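Local coordinates for TarM (PDB 4X7R), which belongs to the GT-B glycosyltransferases, whose two Rossmann-like domains face each other across a cleft, at residues A[75-80]-A[193-198]; A[213-216]-A[220-223]; A[265-270]-A[292-297]; A[334-339]-A[350-355]. The protein carries 1 engineered substitution. All coordinates share one frame; numbering follows the deposited sequence.

Contact 1 (A[75-80]-A[193-198]); sequences QISNNK and VLVNKK
The backbones draw closest where Ser77 of helix 69-78 lies nearest Val195 in the turn between strands 187-193 and 198-200, their CA atoms 6.0 Å apart. Val195 supplies both contacts from its side, one through each methyl. Its CG1 presses on Ser77, at 3.5 Å from CB, which is tighter than usual for two carbons. The other branch meets Ile76 more loosely, CG2 to CG2 at 4.2 Å, the two side chains crossing obliquely. On Ile76 this methyl lies anti to the backbone N, while CG1 (chi1 -68°) takes the place beside that nitrogen. Val195 is carried by a beta hairpin at the edge of the long antiparallel sheet. Lys197 and Lys198 together lie across from the single residue Val193, a G1 beta bulge, Lys197 having a positive phi (57°). The hairpin is closed by Val193 N to Lys198 O at 2.8 Å, and by Lys198 N to Val193 O at 3.2 Å. No hydrogen bond joins the two segments. The hydroxyl of Ser77 is hydrogen-bonded to Asp170 instead, and Tyr176 of strand 175-182 touches the side chains of both Ser77 and Val195.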
loop_
_atom_site.group_PDB
_atom_site.type_symbol
_atom_site.label_atom_id
_atom_site.label_comp_id
_atom_site.label_asym_id
_atom_site.label_seq_id
_atom_site.Cartn_x
_atom_site.Cartn_y
_atom_site.Cartn_z
ATOM N N GLN A 75 -19.242 12.512 6.834
ATOM C CA GLN A 75 -19.922 13.414 5.905
ATOM C C GLN A 75 -21.395 13.533 6.229
ATOM O O GLN A 75 -21.906 14.644 6.214
ATOM C CB GLN A 75 -19.694 12.983 4.466
ATOM C CG GLN A 75 -18.334 13.419 3.909
ATOM C CD GLN A 75 -17.867 12.652 2.673
ATOM O OE1 GLN A 75 -18.579 11.818 2.083
ATOM N NE2 GLN A 75 -16.630 12.911 2.269
ATOM N N ILE A 76 -22.070 12.427 6.600
ATOM C CA ILE A 76 -23.485 12.441 7.028
ATOM C C ILE A 76 -23.594 13.273 8.315
ATOM O O ILE A 76 -24.441 14.144 8.409
ATOM C CB ILE A 76 -24.056 11.002 7.198
ATOM C CG1 ILE A 76 -24.157 10.291 5.826
ATOM C CG2 ILE A 76 -25.429 11.016 7.882
ATOM C CD1 ILE A 76 -24.075 8.745 5.912
ATOM N N SER A 77 -22.669 13.052 9.263
ATOM C CA SER A 77 -22.602 13.759 10.540
ATOM C C SER A 77 -22.405 15.263 10.369
ATOM O O SER A 77 -23.065 16.029 11.056
ATOM C CB SER A 77 -21.485 13.177 11.397
ATOM O OG SER A 77 -21.528 13.713 12.708
ATOM N N ASN A 78 -21.495 15.681 9.481
ATOM C CA ASN A 78 -21.217 17.092 9.150
ATOM C C ASN A 78 -22.490 17.859 8.770
ATOM O O ASN A 78 -22.635 19.010 9.155
ATOM C CB ASN A 78 -20.229 17.191 7.979
ATOM C CG ASN A 78 -18.809 16.770 8.301
ATOM O OD1 ASN A 78 -18.373 16.747 9.436
ATOM N ND2 ASN A 78 -18.038 16.485 7.288
ATOM N N ASN A 79 -23.406 17.214 8.025
ATOM C CA ASN A 79 -24.686 17.776 7.580
ATOM C C ASN A 79 -25.705 17.978 8.678
ATOM O O ASN A 79 -26.660 18.733 8.477
ATOM C CB ASN A 79 -25.295 16.885 6.494
ATOM C CG ASN A 79 -24.582 16.968 5.181
ATOM O OD1 ASN A 79 -24.031 18.014 4.819
ATOM N ND2 ASN A 79 -24.569 15.852 4.445
ATOM N N LYS A 80 -25.535 17.304 9.826
ATOM C CA LYS A 80 -26.459 17.388 10.970
ATOM C C LYS A 80 -26.424 18.735 11.727
ATOM O O LYS A 80 -27.430 19.148 12.302
ATOM C CB LYS A 80 -26.225 16.186 11.908
ATOM C CG LYS A 80 -27.002 16.163 13.229
ATOM C CD LYS A 80 -28.340 15.439 13.137
ATOM C CE LYS A 80 -28.859 15.024 14.498
ATOM N NZ LYS A 80 -28.066 13.908 15.104
ATOM N N VAL A 193 -22.848 3.629 15.460
ATOM C CA VAL A 193 -22.875 4.728 14.520
ATOM C C VAL A 193 -24.005 5.624 15.018
ATOM O O VAL A 193 -25.189 5.327 14.824
ATOM C CB VAL A 193 -23.028 4.256 13.043
ATOM C CG1 VAL A 193 -23.039 5.444 12.083
ATOM C CG2 VAL A 193 -21.918 3.282 12.664
ATOM N N LEU A 194 -23.613 6.679 15.741
ATOM C CA LEU A 194 -24.513 7.661 16.367
ATOM C C LEU A 194 -25.428 8.303 15.369
ATOM O O LEU A 194 -26.597 8.458 15.680
ATOM C CB LEU A 194 -23.717 8.734 17.118
ATOM C CG LEU A 194 -23.090 8.321 18.446
ATOM C CD1 LEU A 194 -21.781 7.540 18.260
ATOM C CD2 LEU A 194 -22.790 9.529 19.259
ATOM N N VAL A 195 -24.916 8.611 14.145
ATOM C CA VAL A 195 -25.666 9.280 13.066
ATOM C C VAL A 195 -26.906 8.573 12.541
ATOM O O VAL A 195 -27.865 9.261 12.210
ATOM C CB VAL A 195 -24.799 9.920 11.954
ATOM C CG1 VAL A 195 -23.872 10.950 12.554
ATOM C CG2 VAL A 195 -24.005 8.884 11.153
ATOM N N ASN A 196 -26.920 7.232 12.487
ATOM C CA ASN A 196 -28.111 6.494 12.040
ATOM C C ASN A 196 -28.687 5.585 13.139
ATOM O O ASN A 196 -29.583 4.788 12.856
ATOM C CB ASN A 196 -27.831 5.712 10.740
ATOM C CG ASN A 196 -26.748 4.664 10.807
ATOM O OD1 ASN A 196 -26.131 4.422 11.845
ATOM N ND2 ASN A 196 -26.491 4.006 9.680
ATOM N N LYS A 197 -28.156 5.685 14.382
ATOM C CA LYS A 197 -28.574 4.868 15.524
ATOM C C LYS A 197 -28.427 3.358 15.258
ATOM O O LYS A 197 -29.236 2.557 15.740
ATOM C CB LYS A 197 -30.009 5.204 16.023
ATOM C CG LYS A 197 -30.334 6.672 16.354
ATOM C CD LYS A 197 -31.514 6.797 17.395
ATOM C CE LYS A 197 -32.874 6.229 16.958
ATOM N NZ LYS A 197 -33.996 6.587 17.897
ATOM N N LYS A 198 -27.378 2.962 14.531
ATOM C CA LYS A 198 -27.148 1.550 14.250
ATOM C C LYS A 198 -25.909 1.049 14.947
ATOM O O LYS A 198 -24.876 1.720 14.949
ATOM C CB LYS A 198 -27.088 1.273 12.737
ATOM C CG LYS A 198 -28.467 1.275 12.082
ATOM C CD LYS A 198 -28.406 1.102 10.576
ATOM C CE LYS A 198 -29.782 1.089 9.948
ATOM N NZ LYS A 198 -30.499 2.394 10.071
#

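Contact 2 (A[213-216]-A[220-223]); sequences KLIK and DSIM
Ile215 and Ser221 meet across the loop that leads from helix 203-214 into strand 221-225, a central strand of the N-terminal Rossmann-like parallel sheet, between strands 3-7 and 243-247. Ile215 is the first residue whose backbone leaves helical angles, and its CB is directed at the strand. Its two branches divide the work. CG2 rests on Ser221 CB at 3.6 Å. CD1 reaches Met223 further along the strand, 3.6 Å from CG and 3.9 Å from SD. The CB of Met223 does not aim at Ile215; chi1 (-73°) puts CG beside the backbone N, where it meets Ile215 CD1, and the extended chi2 carries SD on past it. Beside this apolar pair lies one polar link. Ser221 OG donates to the carbonyl oxygen of Lys216 at 2.7 Å, with a C=O...OG angle of 139° and the donor tilted 21° from the carbonyl plane. Lys216 CG also lies against that hydroxyl, 3.8 Å from OG. Around the contact, Phe5 touches Ile215, and the carbonyl oxygen of Ile215 is hydrogen-bonded to His239. Because Ser221 donates a hydrogen bond to a main-chain oxygen, the hydroxyl of a buried residue finds an acceptor close at hand, and the departing loop is tied to the start of the strand through a side chain rather than by sheet pairing.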
loop_
_atom_site.group_PDB
_atom_site.type_symbol
_atom_site.label_atom_id
_atom_site.label_comp_id
_atom_site.label_asym_id
_atom_site.label_seq_id
_atom_site.Cartn_x
_atom_site.Cartn_y
_atom_site.Cartn_z
ATOM N N LYS A 213 -24.630 -0.353 1.501
ATOM C CA LYS A 213 -25.151 1.022 1.401
ATOM C C LYS A 213 -24.512 1.753 0.187
ATOM O O LYS A 213 -25.207 2.381 -0.611
ATOM C CB LYS A 213 -24.864 1.788 2.722
ATOM C CG LYS A 213 -26.079 2.421 3.376
ATOM C CD LYS A 213 -27.207 1.442 3.703
ATOM C CE LYS A 213 -28.513 2.184 3.939
ATOM N NZ LYS A 213 -29.100 2.772 2.690
ATOM N N LEU A 214 -23.196 1.611 0.021
ATOM C CA LEU A 214 -22.464 2.230 -1.080
ATOM C C LEU A 214 -22.771 1.646 -2.451
ATOM O O LEU A 214 -22.919 2.398 -3.397
ATOM C CB LEU A 214 -20.953 2.128 -0.808
ATOM C CG LEU A 214 -20.021 2.864 -1.781
ATOM C CD1 LEU A 214 -20.103 4.392 -1.555
ATOM C CD2 LEU A 214 -18.599 2.349 -1.649
ATOM N N ILE A 215 -22.800 0.320 -2.572
ATOM C CA ILE A 215 -22.902 -0.358 -3.863
ATOM C C ILE A 215 -24.280 -0.963 -4.096
ATOM O O ILE A 215 -24.676 -1.883 -3.383
ATOM C CB ILE A 215 -21.725 -1.404 -3.982
ATOM C CG1 ILE A 215 -20.343 -0.753 -3.695
ATOM C CG2 ILE A 215 -21.738 -2.160 -5.316
ATOM C CD1 ILE A 215 -19.190 -1.751 -3.320
ATOM N N LYS A 216 -24.995 -0.468 -5.111
ATOM C CA LYS A 216 -26.319 -0.994 -5.438
ATOM C C LYS A 216 -26.270 -2.433 -5.974
ATOM O O LYS A 216 -25.327 -2.822 -6.692
ATOM C CB LYS A 216 -27.158 -0.027 -6.325
ATOM C CG LYS A 216 -26.889 -0.063 -7.816
ATOM C CD LYS A 216 -27.890 0.873 -8.500
ATOM C CE LYS A 216 -27.213 1.946 -9.277
ATOM N NZ LYS A 216 -28.181 3.017 -9.671
ATOM N N ASP A 220 -24.526 -4.548 -12.984
ATOM C CA ASP A 220 -23.649 -3.490 -13.487
ATOM C C ASP A 220 -22.645 -3.056 -12.415
ATOM O O ASP A 220 -21.632 -2.450 -12.752
ATOM C CB ASP A 220 -24.487 -2.286 -13.979
ATOM C CG ASP A 220 -25.265 -2.540 -15.273
ATOM O OD1 ASP A 220 -24.795 -3.343 -16.099
ATOM O OD2 ASP A 220 -26.352 -1.926 -15.453
ATOM N N SER A 221 -22.934 -3.357 -11.131
ATOM C CA SER A 221 -22.054 -3.049 -9.991
ATOM C C SER A 221 -21.004 -4.151 -9.901
ATOM O O SER A 221 -21.345 -5.342 -9.842
ATOM C CB SER A 221 -22.848 -2.973 -8.695
ATOM O OG SER A 221 -23.640 -1.802 -8.596
ATOM N N ILE A 222 -19.730 -3.760 -9.954
ATOM C CA ILE A 222 -18.612 -4.715 -9.911
ATOM C C ILE A 222 -17.692 -4.382 -8.745
ATOM O O ILE A 222 -17.204 -3.250 -8.640
ATOM C CB ILE A 222 -17.844 -4.757 -11.265
ATOM C CG1 ILE A 222 -18.778 -5.188 -12.428
ATOM C CG2 ILE A 222 -16.576 -5.661 -11.165
ATOM C CD1 ILE A 222 -18.471 -4.554 -13.753
ATOM N N MET A 223 -17.468 -5.372 -7.870
ATOM C CA MET A 223 -16.556 -5.245 -6.741
ATOM C C MET A 223 -15.293 -6.013 -7.074
ATOM O O MET A 223 -15.349 -7.173 -7.509
ATOM C CB MET A 223 -17.176 -5.805 -5.456
ATOM C CG MET A 223 -18.269 -4.903 -4.892
ATOM S SD MET A 223 -19.098 -5.614 -3.441
ATOM C CE MET A 223 -20.316 -6.605 -4.240
#

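Contact 3 (A[265-270]-A[292-297]); sequences SEKYII and NQFDVE
A methyl of Ile270 sits over one face of the Phe294 ring, at the point where helix 284-293 ends and the chain heads for strand 299-301, the edge strand of the N-terminal Rossmann-like sheet. The two side chains cross at about a right angle. CG2 of Ile270 stands 3.8 Å from the ring centroid and 20° off the ring normal, a CH-pi contact. It is displaced toward the rim on the CB side, with Phe294 CG the closest ring atom at 3.5 Å. With chi1 at -63°, it is the CG2 branch, opposite the main-chain nitrogen, that is turned onto the ring. One turn earlier on helix 264-271, Lys267 also crosses the phenylalanine at roughly a right angle, its aliphatic CG 4.1 Å from Phe294 CE2. The ring further meets that of Phe262, the planes inclined at about 55°. Phe294 is the first residue beyond its helix to leave helical angles. Asp295 is the centre of an inverse gamma turn whose outer residues, Phe294 and Val296, both direct their CB atoms at helix 264-271. Val296 CG2 lies 4.0 Å from Ile270 CG2, and Val296 CG1 comes within 3.3 Å of Ile270 O.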
loop_
_atom_site.group_PDB
_atom_site.type_symbol
_atom_site.label_atom_id
_atom_site.label_comp_id
_atom_site.label_asym_id
_atom_site.label_seq_id
_atom_site.Cartn_x
_atom_site.Cartn_y
_atom_site.Cartn_z
ATOM N N SER A 265 -4.513 -15.328 4.093
ATOM C CA SER A 265 -5.486 -14.479 3.374
ATOM C C SER A 265 -5.736 -14.978 1.965
ATOM O O SER A 265 -6.881 -15.249 1.615
ATOM C CB SER A 265 -5.027 -13.027 3.324
ATOM O OG SER A 265 -4.796 -12.502 4.618
ATOM N N GLU A 266 -4.648 -15.171 1.182
ATOM C CA GLU A 266 -4.705 -15.673 -0.201
ATOM C C GLU A 266 -5.323 -17.053 -0.284
ATOM O O GLU A 266 -6.084 -17.302 -1.212
ATOM C CB GLU A 266 -3.324 -15.621 -0.885
ATOM C CG GLU A 266 -2.886 -14.199 -1.232
ATOM C CD GLU A 266 -2.398 -13.310 -0.096
ATOM O OE1 GLU A 266 -2.282 -13.799 1.047
ATOM O OE2 GLU A 266 -2.101 -12.123 -0.352
ATOM N N LYS A 267 -5.090 -17.913 0.724
ATOM C CA LYS A 267 -5.650 -19.283 0.745
ATOM C C LYS A 267 -7.178 -19.250 0.834
ATOM O O LYS A 267 -7.865 -20.025 0.156
ATOM C CB LYS A 267 -5.051 -20.097 1.895
ATOM C CG LYS A 267 -5.554 -21.542 1.996
ATOM C CD LYS A 267 -4.708 -22.346 2.975
ATOM C CE LYS A 267 -5.407 -23.608 3.415
ATOM N NZ LYS A 267 -6.357 -23.365 4.537
ATOM N N TYR A 268 -7.694 -18.331 1.665
ATOM C CA TYR A 268 -9.129 -18.117 1.838
ATOM C C TYR A 268 -9.791 -17.585 0.548
ATOM O O TYR A 268 -10.885 -18.013 0.196
ATOM C CB TYR A 268 -9.383 -17.198 3.046
ATOM C CG TYR A 268 -10.846 -17.060 3.393
ATOM C CD1 TYR A 268 -11.544 -18.106 3.994
ATOM C CD2 TYR A 268 -11.534 -15.881 3.127
ATOM C CE1 TYR A 268 -12.895 -17.983 4.310
ATOM C CE2 TYR A 268 -12.880 -15.742 3.452
ATOM C CZ TYR A 268 -13.558 -16.795 4.041
ATOM O OH TYR A 268 -14.890 -16.650 4.338
ATOM N N ILE A 269 -9.125 -16.676 -0.161
ATOM C CA ILE A 269 -9.614 -16.146 -1.430
ATOM C C ILE A 269 -9.718 -17.294 -2.461
ATOM O O ILE A 269 -10.801 -17.533 -3.008
ATOM C CB ILE A 269 -8.737 -14.961 -1.929
ATOM C CG1 ILE A 269 -8.734 -13.794 -0.888
ATOM C CG2 ILE A 269 -9.205 -14.451 -3.315
ATOM C CD1 ILE A 269 -7.694 -12.740 -1.141
ATOM N N ILE A 270 -8.607 -18.011 -2.688
ATOM C CA ILE A 270 -8.511 -19.134 -3.628
ATOM C C ILE A 270 -9.553 -20.215 -3.355
ATOM O O ILE A 270 -10.253 -20.630 -4.280
ATOM C CB ILE A 270 -7.082 -19.733 -3.650
ATOM C CG1 ILE A 270 -6.048 -18.713 -4.153
ATOM C CG2 ILE A 270 -7.049 -21.035 -4.464
ATOM C CD1 ILE A 270 -4.524 -19.166 -3.850
ATOM N N ASN A 292 -3.643 -26.859 -9.867
ATOM C CA ASN A 292 -3.067 -28.158 -9.529
ATOM C C ASN A 292 -3.160 -28.475 -8.061
ATOM O O ASN A 292 -3.473 -29.618 -7.732
ATOM C CB ASN A 292 -1.636 -28.306 -10.053
ATOM C CG ASN A 292 -1.535 -28.248 -11.553
ATOM O OD1 ASN A 292 -2.462 -28.624 -12.272
ATOM N ND2 ASN A 292 -0.409 -27.742 -12.077
ATOM N N GLN A 293 -2.956 -27.449 -7.192
ATOM C CA GLN A 293 -2.961 -27.485 -5.726
ATOM C C GLN A 293 -4.344 -27.407 -5.059
ATOM O O GLN A 293 -4.472 -27.894 -3.935
ATOM C CB GLN A 293 -2.142 -26.292 -5.187
ATOM C CG GLN A 293 -0.618 -26.452 -5.187
ATOM C CD GLN A 293 0.171 -25.137 -5.249
ATOM O OE1 GLN A 293 -0.357 -24.023 -5.540
ATOM N NE2 GLN A 293 1.487 -25.262 -5.020
ATOM N N PHE A 294 -5.333 -26.696 -5.668
ATOM C CA PHE A 294 -6.659 -26.448 -5.062
ATOM C C PHE A 294 -7.846 -27.015 -5.858
ATOM O O PHE A 294 -7.769 -27.133 -7.086
ATOM C CB PHE A 294 -6.850 -24.931 -4.830
ATOM C CG PHE A 294 -5.887 -24.318 -3.833
ATOM C CD1 PHE A 294 -4.652 -23.814 -4.246
ATOM C CD2 PHE A 294 -6.221 -24.231 -2.480
ATOM C CE1 PHE A 294 -3.752 -23.263 -3.325
ATOM C CE2 PHE A 294 -5.323 -23.672 -1.555
ATOM C CZ PHE A 294 -4.095 -23.192 -1.982
ATOM N N ASP A 295 -8.955 -27.338 -5.155
ATOM C CA ASP A 295 -10.194 -27.847 -5.775
ATOM C C ASP A 295 -11.140 -26.672 -6.155
ATOM O O ASP A 295 -12.234 -26.533 -5.578
ATOM C CB ASP A 295 -10.918 -28.874 -4.862
ATOM C CG ASP A 295 -12.124 -29.566 -5.507
ATOM O OD1 ASP A 295 -12.172 -29.641 -6.757
ATOM O OD2 ASP A 295 -13.025 -30.019 -4.761
ATOM N N VAL A 296 -10.683 -25.812 -7.108
ATOM C CA VAL A 296 -11.405 -24.633 -7.614
ATOM C C VAL A 296 -11.190 -24.481 -9.120
ATOM O O VAL A 296 -10.191 -24.964 -9.633
ATOM C CB VAL A 296 -11.079 -23.315 -6.855
ATOM C CG1 VAL A 296 -11.738 -23.282 -5.486
ATOM C CG2 VAL A 296 -9.570 -23.050 -6.766
ATOM N N GLU A 297 -12.121 -23.821 -9.824
ATOM C CA GLU A 297 -12.012 -23.620 -11.272
ATOM C C GLU A 297 -11.894 -22.144 -11.684
ATOM O O GLU A 297 -11.154 -21.839 -12.630
ATOM C CB GLU A 297 -13.196 -24.283 -11.990
ATOM C CG GLU A 297 -13.043 -25.791 -12.148
ATOM C CD GLU A 297 -14.293 -26.563 -12.531
ATOM O OE1 GLU A 297 -15.403 -25.985 -12.458
ATOM O OE2 GLU A 297 -14.166 -27.764 -12.863
#

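Contact 4 (A[334-339]-A[350-355]); sequences DLLIEV and VKFHIY
The ring of Phe352 takes the CD1 methyl of Leu336 at its CD2 atom, 4.1 Å away, an oblique approach from the helix. Ala340 and Val343, farther along helix 333-346, also touch the Phe352 side chain. The other flat group, the imidazole of His353, belongs to the alternate row of strand side chains, turned from the helix: Lys351 CE lies at its edge, in plane, and Lys351 NZ makes a weak hydrogen bond to His353 NE2 at 3.2 Å. On the helix-facing row, Ile354 meets two residues with one methyl. Leu336 and Ile354 reach toward each other tip to tip, CD2 to CD1 at 3.8 Å, so the forked end of Leu336 bridges Phe352 and Ile354. Ile337 adds its CD1, 3.7 Å from Ile354 CD1. The CB of Ile337 is directed off the strand, but a bent chi2 (-52°) brings the terminal methyl back. The contact is buried and wholly apolar, without a hydrogen bond between the segments. The axes of helix 334-339 and strand 351-355 approach to 10.8 Å and run nearly antiparallel, at 167°. Such packing is characteristic of a beta-alpha-beta crossover, here strand 320-324, helix 333-346 and strand 351-355 in the C-terminal Rossmann-like domain of the GT-B fold; the strand ends in Tyr355, which touches the bound uridine-5'-diphosphate.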
loop_
_atom_site.group_PDB
_atom_site.type_symbol
_atom_site.label_atom_id
_atom_site.label_comp_id
_atom_site.label_asym_id
_atom_site.label_seq_id
_atom_site.Cartn_x
_atom_site.Cartn_y
_atom_site.Cartn_z
ATOM N N ASP A 334 19.432 -7.332 1.027
ATOM C CA ASP A 334 20.642 -7.855 1.686
ATOM C C ASP A 334 21.458 -8.628 0.662
ATOM O O ASP A 334 22.674 -8.487 0.650
ATOM C CB ASP A 334 20.298 -8.727 2.912
ATOM C CG ASP A 334 19.434 -9.948 2.633
ATOM O OD1 ASP A 334 18.266 -9.769 2.217
ATOM O OD2 ASP A 334 19.901 -11.077 2.898
ATOM N N LEU A 335 20.778 -9.374 -0.256
ATOM C CA LEU A 335 21.430 -10.114 -1.343
ATOM C C LEU A 335 21.959 -9.152 -2.401
ATOM O O LEU A 335 23.012 -9.404 -2.979
ATOM C CB LEU A 335 20.521 -11.190 -1.966
ATOM C CG LEU A 335 20.331 -12.488 -1.157
ATOM C CD1 LEU A 335 19.366 -13.435 -1.857
ATOM C CD2 LEU A 335 21.651 -13.217 -0.941
ATOM N N LEU A 336 21.264 -8.019 -2.599
ATOM C CA LEU A 336 21.681 -6.954 -3.509
ATOM C C LEU A 336 22.968 -6.289 -2.976
ATOM O O LEU A 336 23.876 -6.033 -3.771
ATOM C CB LEU A 336 20.548 -5.924 -3.727
ATOM C CG LEU A 336 20.892 -4.651 -4.518
ATOM C CD1 LEU A 336 21.452 -4.975 -5.899
ATOM C CD2 LEU A 336 19.707 -3.729 -4.612
ATOM N N ILE A 337 23.054 -6.043 -1.639
ATOM C CA ILE A 337 24.261 -5.487 -1.002
ATOM C C ILE A 337 25.428 -6.472 -1.163
ATOM O O ILE A 337 26.533 -6.044 -1.502
ATOM C CB ILE A 337 24.046 -5.040 0.474
ATOM C CG1 ILE A 337 22.887 -4.026 0.628
ATOM C CG2 ILE A 337 25.342 -4.506 1.114
ATOM C CD1 ILE A 337 22.918 -2.785 -0.265
ATOM N N GLU A 338 25.161 -7.789 -0.983
ATOM C CA GLU A 338 26.157 -8.856 -1.171
ATOM C C GLU A 338 26.625 -8.902 -2.621
ATOM O O GLU A 338 27.811 -9.121 -2.867
ATOM C CB GLU A 338 25.611 -10.224 -0.739
ATOM C CG GLU A 338 25.606 -10.423 0.770
ATOM C CD GLU A 338 24.932 -11.687 1.276
ATOM O OE1 GLU A 338 25.180 -12.775 0.706
ATOM O OE2 GLU A 338 24.178 -11.589 2.270
ATOM N N VAL A 339 25.704 -8.648 -3.581
ATOM C CA VAL A 339 26.020 -8.603 -5.014
ATOM C C VAL A 339 26.863 -7.356 -5.313
ATOM O O VAL A 339 27.867 -7.463 -6.021
ATOM C CB VAL A 339 24.752 -8.710 -5.911
ATOM C CG1 VAL A 339 25.074 -8.396 -7.369
ATOM C CG2 VAL A 339 24.135 -10.097 -5.800
ATOM N N VAL A 350 31.315 1.392 -10.600
ATOM C CA VAL A 350 29.883 1.100 -10.605
ATOM C C VAL A 350 29.137 1.561 -9.335
ATOM O O VAL A 350 29.528 1.219 -8.217
ATOM C CB VAL A 350 29.568 -0.355 -11.065
ATOM C CG1 VAL A 350 30.334 -1.378 -10.247
ATOM C CG2 VAL A 350 28.066 -0.659 -11.068
ATOM N N LYS A 351 28.079 2.363 -9.536
ATOM C CA LYS A 351 27.232 2.915 -8.486
ATOM C C LYS A 351 25.910 2.144 -8.390
ATOM O O LYS A 351 25.367 1.716 -9.411
ATOM C CB LYS A 351 26.934 4.402 -8.762
ATOM C CG LYS A 351 28.108 5.362 -8.542
ATOM C CD LYS A 351 27.703 6.837 -8.779
ATOM C CE LYS A 351 26.878 7.463 -7.665
ATOM N NZ LYS A 351 26.202 8.715 -8.097
ATOM N N PHE A 352 25.382 1.998 -7.164
ATOM C CA PHE A 352 24.111 1.338 -6.900
ATOM C C PHE A 352 23.196 2.338 -6.207
ATOM O O PHE A 352 23.508 2.812 -5.109
ATOM C CB PHE A 352 24.294 0.046 -6.077
ATOM C CG PHE A 352 24.926 -1.112 -6.821
ATOM C CD1 PHE A 352 26.296 -1.146 -7.062
ATOM C CD2 PHE A 352 24.157 -2.187 -7.251
ATOM C CE1 PHE A 352 26.877 -2.212 -7.758
ATOM C CE2 PHE A 352 24.744 -3.259 -7.938
ATOM C CZ PHE A 352 26.098 -3.263 -8.189
ATOM N N HIS A 353 22.096 2.709 -6.893
ATOM C CA HIS A 353 21.086 3.652 -6.408
ATOM C C HIS A 353 19.867 2.873 -5.960
ATOM O O HIS A 353 19.169 2.282 -6.793
ATOM C CB HIS A 353 20.688 4.651 -7.508
ATOM C CG HIS A 353 21.724 5.680 -7.843
ATOM N ND1 HIS A 353 21.387 6.829 -8.533
ATOM C CD2 HIS A 353 23.054 5.699 -7.589
ATOM C CE1 HIS A 353 22.514 7.502 -8.678
ATOM N NE2 HIS A 353 23.541 6.860 -8.125
ATOM N N ILE A 354 19.609 2.863 -4.643
ATOM C CA ILE A 354 18.495 2.126 -4.069
ATOM C C ILE A 354 17.437 3.093 -3.548
ATOM O O ILE A 354 17.682 3.815 -2.580
ATOM C CB ILE A 354 18.968 1.080 -3.007
ATOM C CG1 ILE A 354 20.132 0.201 -3.550
ATOM C CG2 ILE A 354 17.795 0.219 -2.515
ATOM C CD1 ILE A 354 20.788 -0.724 -2.549
ATOM N N TYR A 355 16.259 3.104 -4.199
ATOM C CA TYR A 355 15.134 3.959 -3.829
ATOM C C TYR A 355 14.071 3.204 -3.064
ATOM O O TYR A 355 13.850 2.015 -3.315
ATOM C CB TYR A 355 14.503 4.605 -5.070
ATOM C CG TYR A 355 15.355 5.687 -5.697
ATOM C CD1 TYR A 355 16.324 5.377 -6.649
ATOM C CD2 TYR A 355 15.178 7.029 -5.355
ATOM C CE1 TYR A 355 17.097 6.370 -7.243
ATOM C CE2 TYR A 355 15.946 8.032 -5.949
ATOM C CZ TYR A 355 16.909 7.693 -6.885
ATOM O OH TYR A 355 17.667 8.664 -7.480
#

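Contacts 1, 2 and 3 follow one another along the chain before contact 4, and no two of them touch. Contacts 1 and 2 are the closest pair by centres, about 22 Å, and helix 203-214 connects them: its side chains meet the hairpin of contact 1, and its end enters contact 2. Contacts 2 and 3, centres about 25 Å apart, both involve the connections of the N-terminal parallel sheet. Contact 4 belongs to the other Rossmann-like sheet, its centre about 52 Å from that of contact 1. Its Tyr355 touches uridine-5'-diphosphate, and the Ile354 side chain is about 9 Å from it, whereas the Ile270 side chain in contact 3 is about 13 Å from (2S)-2,3-dihydroxypropyl 2-acetamido-2-deoxy-alpha-D-glucopyranoside.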